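PDB 6KSU: Alpha/beta hydrolase from Streptomyces albidoflavus, which probably releases finished non-ribosomal peptides by macrolactamization, acting as a penicillin-binding-protein-like cyclase that couples residues of opposite chirality. Local coordinates for residues N176-C180 with S250-A254; T45-L49 with V73-F79; P163-P167 with R466-R470. All coordinates share one frame; numbering follows the deposited sequence.

Contact 1. Residues N176-C180 with S250-A254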
ATOM      1  N   ASN A 176       1.506   5.198   6.909  1.00 23.95           N
ATOM      2  CA  ASN A 176       2.818   5.382   6.306  1.00 23.30           C
ATOM      3  C   ASN A 176       3.869   5.616   7.377  1.00 23.31           C
ATOM      4  O   ASN A 176       5.007   5.139   7.271  1.00 21.51           O
ATOM      5  CB  ASN A 176       2.774   6.568   5.330  1.00 21.67           C
ATOM      6  CG  ASN A 176       1.954   6.275   4.090  1.00 23.66           C
ATOM      7  OD1 ASN A 176       2.157   5.259   3.440  1.00 25.10           O
ATOM      8  ND2 ASN A 176       1.007   7.150   3.774  1.00 27.14           N
ATOM      9  N   THR A 177       3.502   6.374   8.406  1.00 22.52           N
ATOM     10  CA  THR A 177       4.416   6.679   9.497  1.00 22.54           C
ATOM     11  C   THR A 177       4.831   5.419  10.238  1.00 21.43           C
ATOM     12  O   THR A 177       5.982   5.295  10.676  1.00 23.78           O
ATOM     13  CB  THR A 177       3.738   7.666  10.442  1.00 26.27           C
ATOM     14  OG1 THR A 177       3.256   8.777   9.673  1.00 29.07           O
ATOM     15  CG2 THR A 177       4.706   8.151  11.519  1.00 25.54           C
ATOM     16  N   GLY A 178       3.908   4.472  10.386  1.00 19.71           N
ATOM     17  CA  GLY A 178       4.279   3.203  10.981  1.00 21.76           C
ATOM     18  C   GLY A 178       5.434   2.549  10.248  1.00 23.46           C
ATOM     19  O   GLY A 178       6.344   1.982  10.868  1.00 21.23           O
ATOM     20  N   TYR A 179       5.441   2.649   8.922  1.00 25.02           N
ATOM     21  CA  TYR A 179       6.529   2.023   8.200  1.00 23.23           C
ATOM     22  C   TYR A 179       7.777   2.886   8.216  1.00 22.30           C
ATOM     23  O   TYR A 179       8.887   2.350   8.217  1.00 21.89           O
ATOM     24  CB  TYR A 179       6.092   1.673   6.785  1.00 20.61           C
ATOM     25  CG  TYR A 179       5.565   0.252   6.711  1.00 22.43           C
ATOM     26  CD1 TYR A 179       6.276  -0.742   6.037  1.00 15.78           C
ATOM     27  CD2 TYR A 179       4.370  -0.102   7.341  1.00 20.01           C
ATOM     28  CE1 TYR A 179       5.803  -2.038   5.972  1.00 16.48           C
ATOM     29  CE2 TYR A 179       3.891  -1.413   7.286  1.00 20.30           C
ATOM     30  CZ  TYR A 179       4.616  -2.367   6.591  1.00 21.34           C
ATOM     31  OH  TYR A 179       4.162  -3.654   6.517  1.00 24.03           O
ATOM     32  N   CYS A 180       7.624   4.208   8.301  1.00 20.33           N
ATOM     33  CA  CYS A 180       8.800   5.045   8.485  1.00 22.43           C
ATOM     34  C   CYS A 180       9.490   4.726   9.803  1.00 26.68           C
ATOM     35  O   CYS A 180      10.723   4.768   9.892  1.00 27.72           O
ATOM     36  CB  CYS A 180       8.408   6.513   8.401  1.00 24.28           C
ATOM     37  SG  CYS A 180       7.688   6.946   6.785  1.00 31.55           S
ATOM     38  N   SER A 250      11.147  11.906   4.108  1.00 36.77           N
ATOM     39  CA  SER A 250      10.859  11.010   5.226  1.00 35.69           C
ATOM     40  C   SER A 250       9.919   9.866   4.864  1.00 29.38           C
ATOM     41  O   SER A 250       9.834   8.900   5.623  1.00 28.22           O
ATOM     42  CB  SER A 250      10.265  11.812   6.381  1.00 33.92           C
ATOM     43  OG  SER A 250       9.219  12.634   5.901  1.00 41.30           O
ATOM     44  N   LEU A 251       9.219   9.934   3.735  1.00 28.15           N
ATOM     45  CA  LEU A 251       8.318   8.842   3.376  1.00 29.45           C
ATOM     46  C   LEU A 251       9.040   7.618   2.812  1.00 25.44           C
ATOM     47  O   LEU A 251       8.381   6.598   2.568  1.00 20.12           O
ATOM     48  CB  LEU A 251       7.264   9.340   2.380  1.00 30.95           C
ATOM     49  CG  LEU A 251       6.148  10.148   3.066  1.00 41.45           C
ATOM     50  CD1 LEU A 251       5.594  11.297   2.201  1.00 47.35           C
ATOM     51  CD2 LEU A 251       5.029   9.222   3.546  1.00 32.78           C
ATOM     52  N   ALA A 252      10.374   7.674   2.684  1.00 24.46           N
ATOM     53  CA  ALA A 252      11.134   6.715   1.878  1.00 26.01           C
ATOM     54  C   ALA A 252      10.840   5.262   2.231  1.00 22.00           C
ATOM     55  O   ALA A 252      10.555   4.450   1.340  1.00 19.71           O
ATOM     56  CB  ALA A 252      12.633   6.991   2.019  1.00 26.40           C
ATOM     57  N   ALA A 253      10.945   4.894   3.520  1.00 22.45           N
ATOM     58  CA  ALA A 253      10.720   3.501   3.906  1.00 20.62           C
ATOM     59  C   ALA A 253       9.269   3.074   3.707  1.00 22.42           C
ATOM     60  O   ALA A 253       8.969   1.870   3.749  1.00 21.02           O
ATOM     61  CB  ALA A 253      11.135   3.264   5.375  1.00 23.46           C
ATOM     62  N   ALA A 254       8.363   4.027   3.512  1.00 26.46           N
ATOM     63  CA  ALA A 254       6.965   3.714   3.266  1.00 23.30           C
ATOM     64  C   ALA A 254       6.571   3.813   1.791  1.00 19.64           C
ATOM     65  O   ALA A 254       5.615   3.149   1.386  1.00 19.11           O
ATOM     66  CB  ALA A 254       6.062   4.634   4.111  1.00 20.68           C
TER

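Contact 2. Residues T45-L49 with V73-F79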
ATOM      1  N   THR A  45       0.357   6.412 -20.500  1.00 21.66           N
ATOM      2  CA  THR A  45       1.612   6.849 -21.112  1.00 24.49           C
ATOM      3  C   THR A  45       2.566   5.682 -21.337  1.00 24.08           C
ATOM      4  O   THR A  45       3.113   5.517 -22.436  1.00 24.16           O
ATOM      5  CB  THR A  45       2.308   7.923 -20.272  1.00 25.91           C
ATOM      6  OG1 THR A  45       1.393   8.994 -20.001  1.00 18.64           O
ATOM      7  CG2 THR A  45       3.488   8.500 -21.059  1.00 24.04           C
ATOM      8  N   GLY A  46       2.780   4.865 -20.309  1.00 25.20           N
ATOM      9  CA  GLY A  46       3.680   3.725 -20.378  1.00 18.80           C
ATOM     10  C   GLY A  46       3.358   2.776 -19.246  1.00 22.37           C
ATOM     11  O   GLY A  46       2.766   3.159 -18.228  1.00 21.59           O
ATOM     12  N   ALA A  47       3.726   1.515 -19.439  1.00 22.83           N
ATOM     13  CA  ALA A  47       3.351   0.526 -18.440  1.00 19.49           C
ATOM     14  C   ALA A  47       4.253  -0.683 -18.569  1.00 22.91           C
ATOM     15  O   ALA A  47       4.846  -0.941 -19.624  1.00 23.35           O
ATOM     16  CB  ALA A  47       1.867   0.127 -18.579  1.00 20.16           C
ATOM     17  N   GLN A  48       4.370  -1.407 -17.462  1.00 16.51           N
ATOM     18  CA  GLN A  48       5.010  -2.715 -17.450  1.00 22.19           C
ATOM     19  C   GLN A  48       4.068  -3.681 -16.767  1.00 19.33           C
ATOM     20  O   GLN A  48       3.419  -3.325 -15.778  1.00 18.70           O
ATOM     21  CB  GLN A  48       6.359  -2.733 -16.710  1.00 18.34           C
ATOM     22  CG  GLN A  48       7.405  -1.777 -17.223  1.00 22.87           C
ATOM     23  CD  GLN A  48       8.531  -1.581 -16.208  1.00 24.21           C
ATOM     24  OE1 GLN A  48       8.311  -1.651 -14.999  1.00 30.46           O
ATOM     25  NE2 GLN A  48       9.747  -1.352 -16.704  1.00 17.80           N
ATOM     26  N   LEU A  49       3.982  -4.887 -17.317  1.00 18.51           N
ATOM     27  CA  LEU A  49       3.268  -5.994 -16.703  1.00 23.33           C
ATOM     28  C   LEU A  49       4.189  -7.200 -16.743  1.00 20.89           C
ATOM     29  O   LEU A  49       4.723  -7.557 -17.801  1.00 21.12           O
ATOM     30  CB  LEU A  49       1.935  -6.283 -17.411  1.00 20.48           C
ATOM     31  CG  LEU A  49       1.148  -7.518 -16.943  1.00 21.39           C
ATOM     32  CD1 LEU A  49       0.426  -7.278 -15.582  1.00 23.09           C
ATOM     33  CD2 LEU A  49       0.159  -7.942 -18.000  1.00 22.73           C
ATOM     34  N   VAL A  73       9.620   3.015 -22.629  1.00 25.21           N
ATOM     35  CA  VAL A  73       9.653   2.115 -21.484  1.00 26.96           C
ATOM     36  C   VAL A  73      10.329   0.819 -21.903  1.00 25.01           C
ATOM     37  O   VAL A  73       9.927   0.194 -22.888  1.00 28.81           O
ATOM     38  CB  VAL A  73       8.231   1.825 -20.991  1.00 23.57           C
ATOM     39  CG1 VAL A  73       8.248   0.641 -20.059  1.00 22.22           C
ATOM     40  CG2 VAL A  73       7.558   3.102 -20.386  1.00 21.10           C
ATOM     41  N   THR A  74      11.327   0.395 -21.143  1.00 22.59           N
ATOM     42  CA  THR A  74      11.902  -0.928 -21.297  1.00 28.10           C
ATOM     43  C   THR A  74      11.702  -1.702 -20.008  1.00 28.01           C
ATOM     44  O   THR A  74      11.265  -1.140 -18.998  1.00 28.02           O
ATOM     45  CB  THR A  74      13.394  -0.833 -21.655  1.00 28.79           C
ATOM     46  OG1 THR A  74      14.146  -0.471 -20.498  1.00 26.33           O
ATOM     47  CG2 THR A  74      13.619   0.220 -22.736  1.00 23.12           C
ATOM     48  N   PRO A  75      11.959  -3.014 -20.009  1.00 32.37           N
ATOM     49  CA  PRO A  75      11.893  -3.760 -18.737  1.00 32.84           C
ATOM     50  C   PRO A  75      12.876  -3.257 -17.694  1.00 25.97           C
ATOM     51  O   PRO A  75      12.671  -3.496 -16.505  1.00 29.22           O
ATOM     52  CB  PRO A  75      12.188  -5.201 -19.163  1.00 33.07           C
ATOM     53  CG  PRO A  75      11.649  -5.266 -20.575  1.00 36.31           C
ATOM     54  CD  PRO A  75      12.026  -3.929 -21.166  1.00 34.22           C
ATOM     55  N   ARG A  76      13.912  -2.530 -18.102  1.00 26.96           N
ATOM     56  CA  ARG A  76      14.826  -1.910 -17.158  1.00 26.03           C
ATOM     57  C   ARG A  76      14.212  -0.692 -16.472  1.00 26.01           C
ATOM     58  O   ARG A  76      14.574  -0.388 -15.328  1.00 23.77           O
ATOM     59  CB  ARG A  76      16.127  -1.511 -17.871  1.00 22.65           C
ATOM     60  CG  ARG A  76      17.344  -1.475 -16.924  1.00 27.59           C
ATOM     61  CD  ARG A  76      18.552  -0.704 -17.479  1.00 31.98           C
ATOM     62  NE  ARG A  76      19.425  -0.215 -16.405  1.00 33.18           N
ATOM     63  CZ  ARG A  76      20.400   0.677 -16.564  1.00 32.51           C
ATOM     64  NH1 ARG A  76      20.643   1.197 -17.764  1.00 31.56           N
ATOM     65  NH2 ARG A  76      21.132   1.061 -15.525  1.00 30.82           N
ATOM     66  N   THR A  77      13.335   0.037 -17.171  1.00 19.64           N
ATOM     67  CA  THR A  77      12.757   1.270 -16.652  1.00 20.37           C
ATOM     68  C   THR A  77      12.189   1.062 -15.247  1.00 23.08           C
ATOM     69  O   THR A  77      11.435   0.122 -14.990  1.00 24.12           O
ATOM     70  CB  THR A  77      11.645   1.766 -17.595  1.00 22.39           C
ATOM     71  OG1 THR A  77      12.095   1.738 -18.955  1.00 25.41           O
ATOM     72  CG2 THR A  77      11.262   3.178 -17.271  1.00 20.82           C
ATOM     73  N   GLY A  78      12.573   1.957 -14.329  1.00 19.59           N
ATOM     74  CA  GLY A  78      12.008   1.972 -13.001  1.00 22.41           C
ATOM     75  C   GLY A  78      10.839   2.933 -12.855  1.00 22.39           C
ATOM     76  O   GLY A  78      10.918   4.100 -13.259  1.00 14.21           O
ATOM     77  N   PHE A  79       9.777   2.444 -12.230  1.00 18.19           N
ATOM     78  CA  PHE A  79       8.564   3.163 -11.887  1.00 19.94           C
ATOM     79  C   PHE A  79       8.468   3.332 -10.376  1.00 20.70           C
ATOM     80  O   PHE A  79       8.928   2.476  -9.620  1.00 19.36           O
ATOM     81  CB  PHE A  79       7.330   2.395 -12.378  1.00 19.07           C
ATOM     82  CG  PHE A  79       7.166   2.364 -13.896  1.00 22.20           C
ATOM     83  CD1 PHE A  79       6.075   2.992 -14.492  1.00 17.14           C
ATOM     84  CD2 PHE A  79       8.065   1.661 -14.709  1.00 19.60           C
ATOM     85  CE1 PHE A  79       5.894   2.970 -15.855  1.00 17.17           C
ATOM     86  CE2 PHE A  79       7.904   1.626 -16.097  1.00 20.45           C
ATOM     87  CZ  PHE A  79       6.826   2.282 -16.671  1.00 23.11           C
TER

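Contact 3. Residues P163-P167 with R466-R470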
ATOM      1  N   PRO A 163      -0.003  12.124  19.621  1.00 43.84           N
ATOM      2  CA  PRO A 163      -0.966  11.230  20.275  1.00 45.48           C
ATOM      3  C   PRO A 163      -1.253  10.006  19.419  1.00 42.85           C
ATOM      4  O   PRO A 163      -1.449  10.104  18.208  1.00 36.93           O
ATOM      5  CB  PRO A 163      -2.212  12.112  20.448  1.00 47.13           C
ATOM      6  CG  PRO A 163      -2.040  13.230  19.480  1.00 48.67           C
ATOM      7  CD  PRO A 163      -0.565  13.454  19.348  1.00 47.66           C
ATOM      8  N   ALA A 164      -1.261   8.844  20.061  1.00 47.28           N
ATOM      9  CA  ALA A 164      -1.629   7.620  19.374  1.00 40.12           C
ATOM     10  C   ALA A 164      -3.116   7.634  19.022  1.00 43.11           C
ATOM     11  O   ALA A 164      -3.900   8.469  19.491  1.00 45.69           O
ATOM     12  CB  ALA A 164      -1.304   6.405  20.242  1.00 38.46           C
ATOM     13  N   LEU A 165      -3.506   6.669  18.197  1.00 38.43           N
ATOM     14  CA  LEU A 165      -4.876   6.592  17.712  1.00 38.04           C
ATOM     15  C   LEU A 165      -5.779   5.855  18.695  1.00 41.23           C
ATOM     16  O   LEU A 165      -6.968   6.180  18.813  1.00 39.65           O
ATOM     17  CB  LEU A 165      -4.865   5.902  16.350  1.00 32.90           C
ATOM     18  CG  LEU A 165      -5.718   6.322  15.177  1.00 30.22           C
ATOM     19  CD1 LEU A 165      -5.946   7.816  15.173  1.00 35.21           C
ATOM     20  CD2 LEU A 165      -4.975   5.913  13.918  1.00 25.56           C
ATOM     21  N   PHE A 166      -5.221   4.877  19.397  1.00 34.54           N
ATOM     22  CA  PHE A 166      -5.827   3.966  20.358  1.00 31.91           C
ATOM     23  C   PHE A 166      -4.667   3.107  20.845  1.00 35.17           C
ATOM     24  O   PHE A 166      -3.557   3.257  20.315  1.00 34.49           O
ATOM     25  CB  PHE A 166      -6.943   3.130  19.732  1.00 34.38           C
ATOM     26  CG  PHE A 166      -6.618   2.600  18.373  1.00 33.29           C
ATOM     27  CD1 PHE A 166      -5.698   1.577  18.214  1.00 33.87           C
ATOM     28  CD2 PHE A 166      -7.244   3.117  17.246  1.00 36.45           C
ATOM     29  CE1 PHE A 166      -5.387   1.085  16.964  1.00 34.90           C
ATOM     30  CE2 PHE A 166      -6.947   2.628  15.975  1.00 32.82           C
ATOM     31  CZ  PHE A 166      -6.021   1.617  15.824  1.00 30.01           C
ATOM     32  N   PRO A 167      -4.837   2.237  21.847  1.00 37.05           N
ATOM     33  CA  PRO A 167      -3.686   1.451  22.324  1.00 42.49           C
ATOM     34  C   PRO A 167      -3.267   0.413  21.308  1.00 36.45           C
ATOM     35  O   PRO A 167      -4.101  -0.123  20.549  1.00 33.58           O
ATOM     36  CB  PRO A 167      -4.215   0.797  23.617  1.00 35.19           C
ATOM     37  CG  PRO A 167      -5.347   1.716  24.034  1.00 32.93           C
ATOM     38  CD  PRO A 167      -5.989   2.091  22.755  1.00 29.22           C
ATOM     39  N   ARG A 466      -8.363   3.454   7.037  1.00 22.56           N
ATOM     40  CA  ARG A 466      -7.867   4.303   8.112  1.00 20.38           C
ATOM     41  C   ARG A 466      -8.878   4.346   9.254  1.00 25.90           C
ATOM     42  O   ARG A 466     -10.082   4.230   9.030  1.00 24.17           O
ATOM     43  CB  ARG A 466      -7.598   5.732   7.624  1.00 23.55           C
ATOM     44  CG  ARG A 466      -6.179   5.930   7.098  1.00 32.69           C
ATOM     45  CD  ARG A 466      -6.070   5.450   5.652  1.00 27.14           C
ATOM     46  NE  ARG A 466      -4.885   5.968   4.974  1.00 37.35           N
ATOM     47  CZ  ARG A 466      -4.473   5.546   3.781  1.00 38.84           C
ATOM     48  NH1 ARG A 466      -5.175   4.603   3.155  1.00 33.06           N
ATOM     49  NH2 ARG A 466      -3.362   6.053   3.223  1.00 31.01           N
ATOM     50  N   ALA A 467      -8.369   4.491  10.483  1.00 23.83           N
ATOM     51  CA  ALA A 467      -9.177   4.771  11.660  1.00 22.29           C
ATOM     52  C   ALA A 467      -9.090   6.259  11.975  1.00 25.19           C
ATOM     53  O   ALA A 467      -8.106   6.931  11.662  1.00 24.93           O
ATOM     54  CB  ALA A 467      -8.719   3.965  12.892  1.00 25.91           C
ATOM     55  N   MET A 468     -10.144   6.775  12.581  1.00 25.72           N
ATOM     56  CA  MET A 468     -10.155   8.143  13.077  1.00 28.08           C
ATOM     57  C   MET A 468     -10.648   8.108  14.509  1.00 25.07           C
ATOM     58  O   MET A 468     -11.699   7.525  14.781  1.00 29.22           O
ATOM     59  CB  MET A 468     -11.039   9.032  12.198  1.00 29.81           C
ATOM     60  CG  MET A 468     -10.768   8.804  10.713  1.00 33.96           C
ATOM     61  SD  MET A 468     -11.065  10.169   9.594  1.00 40.32           S
ATOM     62  CE  MET A 468     -10.452  11.573  10.495  1.00 35.27           C
ATOM     63  N   HIS A 469      -9.905   8.746  15.407  1.00 21.29           N
ATOM     64  CA  HIS A 469     -10.191   8.691  16.832  1.00 31.15           C
ATOM     65  C   HIS A 469     -11.229   9.735  17.246  1.00 29.86           C
ATOM     66  O   HIS A 469     -11.022  10.935  17.054  1.00 28.00           O
ATOM     67  CB  HIS A 469      -8.897   8.912  17.619  1.00 34.62           C
ATOM     68  CG  HIS A 469      -9.024   8.610  19.075  1.00 45.52           C
ATOM     69  ND1 HIS A 469      -8.110   9.051  20.009  1.00 52.85           N
ATOM     70  CD2 HIS A 469      -9.955   7.903  19.761  1.00 48.91           C
ATOM     71  CE1 HIS A 469      -8.474   8.627  21.209  1.00 57.56           C
ATOM     72  NE2 HIS A 469      -9.591   7.930  21.085  1.00 52.34           N
ATOM     73  N   ARG A 470     -12.330   9.287  17.852  1.00 32.20           N
ATOM     74  CA  ARG A 470     -13.290  10.220  18.456  1.00 31.59           C
ATOM     75  C   ARG A 470     -12.621  11.032  19.562  1.00 35.16           C
ATOM     76  O   ARG A 470     -12.099  10.472  20.529  1.00 35.85           O
ATOM     77  CB  ARG A 470     -14.491   9.464  19.019  1.00 30.41           C
ATOM     78  CG  ARG A 470     -15.635  10.339  19.488  1.00 29.88           C
ATOM     79  CD  ARG A 470     -16.863   9.486  19.729  1.00 33.35           C
ATOM     80  NE  ARG A 470     -18.055  10.256  20.079  1.00 35.61           N
ATOM     81  CZ  ARG A 470     -19.161   9.721  20.590  1.00 37.46           C
ATOM     82  NH1 ARG A 470     -19.217   8.413  20.826  1.00 38.62           N
ATOM     83  NH2 ARG A 470     -20.215  10.487  20.859  1.00 34.23           N
TER

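Contact 1. Residues N176-C180 with S250-A254
Y179 and C180, on helix 176-189, face A254 and A253 in the short helix 252-255, with 5.2 Å between the CA atoms of Y179 and A254 and also between those of C180 and A253. Such close backbones call for small residues, and alanine suits both places. The methyl CB of A254 lies 3.4 Å from N176 O, with Y179 CB and C180 SG also against it, while A253 CB rests 3.7 Å from Y179 O. C180 turns SG beside its own backbone N (chi1 -61°), which carries the sulfur across to the other segment, 3.1 Å from S250 O. At the margin L251 CD2 meets N176 CB at 3.9 Å. The polar ends of Y179 and N176 turn elsewhere: Y179 OH bonds L132 O, and N176 OD1 accepts from K86 NZ, which also bonds A254 O, so both segments hold one lysine of the apparent SxxK motif of the penicillin-binding-protein fold, consistent with a place beside the active site. K86 and T89 of helix 85-98 touch the Y179 side chain, T89 also bonding A253 O, F155 of helix 153-160 touches C180, and W194 of helix 194-206 packs on A253.

Contact 2. Residues T45-L49 with V73-F79
Q48 reaches from strand 46-53 into the loop 73-79 and uses both N-H groups of NE2 on two main-chain carbonyls. NE2 donates to T77 O and to T74 O, each at 2.8 Å. Neither bond is straight, both N-H...O angles being near 142°; T74 O lies in the plane of the Q48 amide, whereas T77 O is tilted out of it. A chain extended beyond CG (chi2 164°) gives glutamine the length to span this gap. T74 O takes a second bond from T77 N, closing the type I turn T74-T77, and T74 N donates to T77 OG1 at 2.7 Å, so threonine serves the turn with its hydroxyl. The other end of the Q48 amide is also used, because OE1 accepts from T349 OG1 and A261 N. F79 supplies an apolar flank: its CE2 is 3.3 Å from Q48 CD, the ring and amide planes being 44° apart. V73 CG1 approaches Q48 CG at 3.8 Å, and its CG2 sits 3.9 Å from the bare CA of G46, glycine having no side chain there. With both ends of the Q48 amide bonded, its burial probably costs little, and the bonds fix which end is N and which O; one neutral side chain thus ties the turn to strand 46-53, next to the outermost strand 56-63, without any buried charge.

Contact 3. Residues P163-P167 with R466-R470
L165 and H469 meet where a loop of the penicillin-binding-protein-like domain touches the last strand, 466-470, of the C-terminal eight-stranded antiparallel barrel. Their CA atoms are 5.8 Å apart, and the two side chains run alongside each other, pointing opposite ways. L165 can be followed outward from its backbone. Its CB and CG form the stem from which the two methyls spread. CD1 reaches the stem of the histidine, 4.0 Å from H469 CB and close to H469 N. CD2 goes the other way along the strand, to A467 O at 4.0 Å, with A467 CB a little farther at 4.3 Å. A branched aliphatic residue suits this place because its two methyls can touch both residues of the strand that face the loop. A467 and H469 are two apart, so both project to this side, while M468 CB between them points away, and its side chain touches Y396 and Y463.

F166 continues the apolar patch. Its CE2 comes within 3.8 Å of A467 CB, the alanine methyl lying in the ring plane at the edge, and its side chain also packs on L460 of strand 458-463. The small A467 leaves room for both L165 and F166. No hydrogen bond joins the two segments directly, but the strand bonds the other domain through A467 N, which donates to S173 OG, and through R466 NE, which forms a salt bridge with D140. H469 holds its CG anti to the backbone N (chi1 -169°), which brings the imidazole over the loop main chain. There L165 O sits over one face of the ring, toward the rim, 3.2 Å from H469 CG.

How the contacts relate
Contact 1 and contact 2 both belong to the penicillin-binding-protein-like domain, 25 Å apart between centres, the first among its helices and the second at its central sheet. Contact 3 joins that domain to the C-terminal barrel. Contact 1 is nested in the chain loop that contact 3 closes, and the two are near in space, with about 5 Å between their nearest atoms. D140 links them: it bonds N176 N in one and R466 in the other. R466 also touches Y174 of the possible SxxK site, so the barrel's last strand probably lies close to the active site. Contact 2 is 38 Å from contact 3 between centres, on the opposite side of the chain's centre.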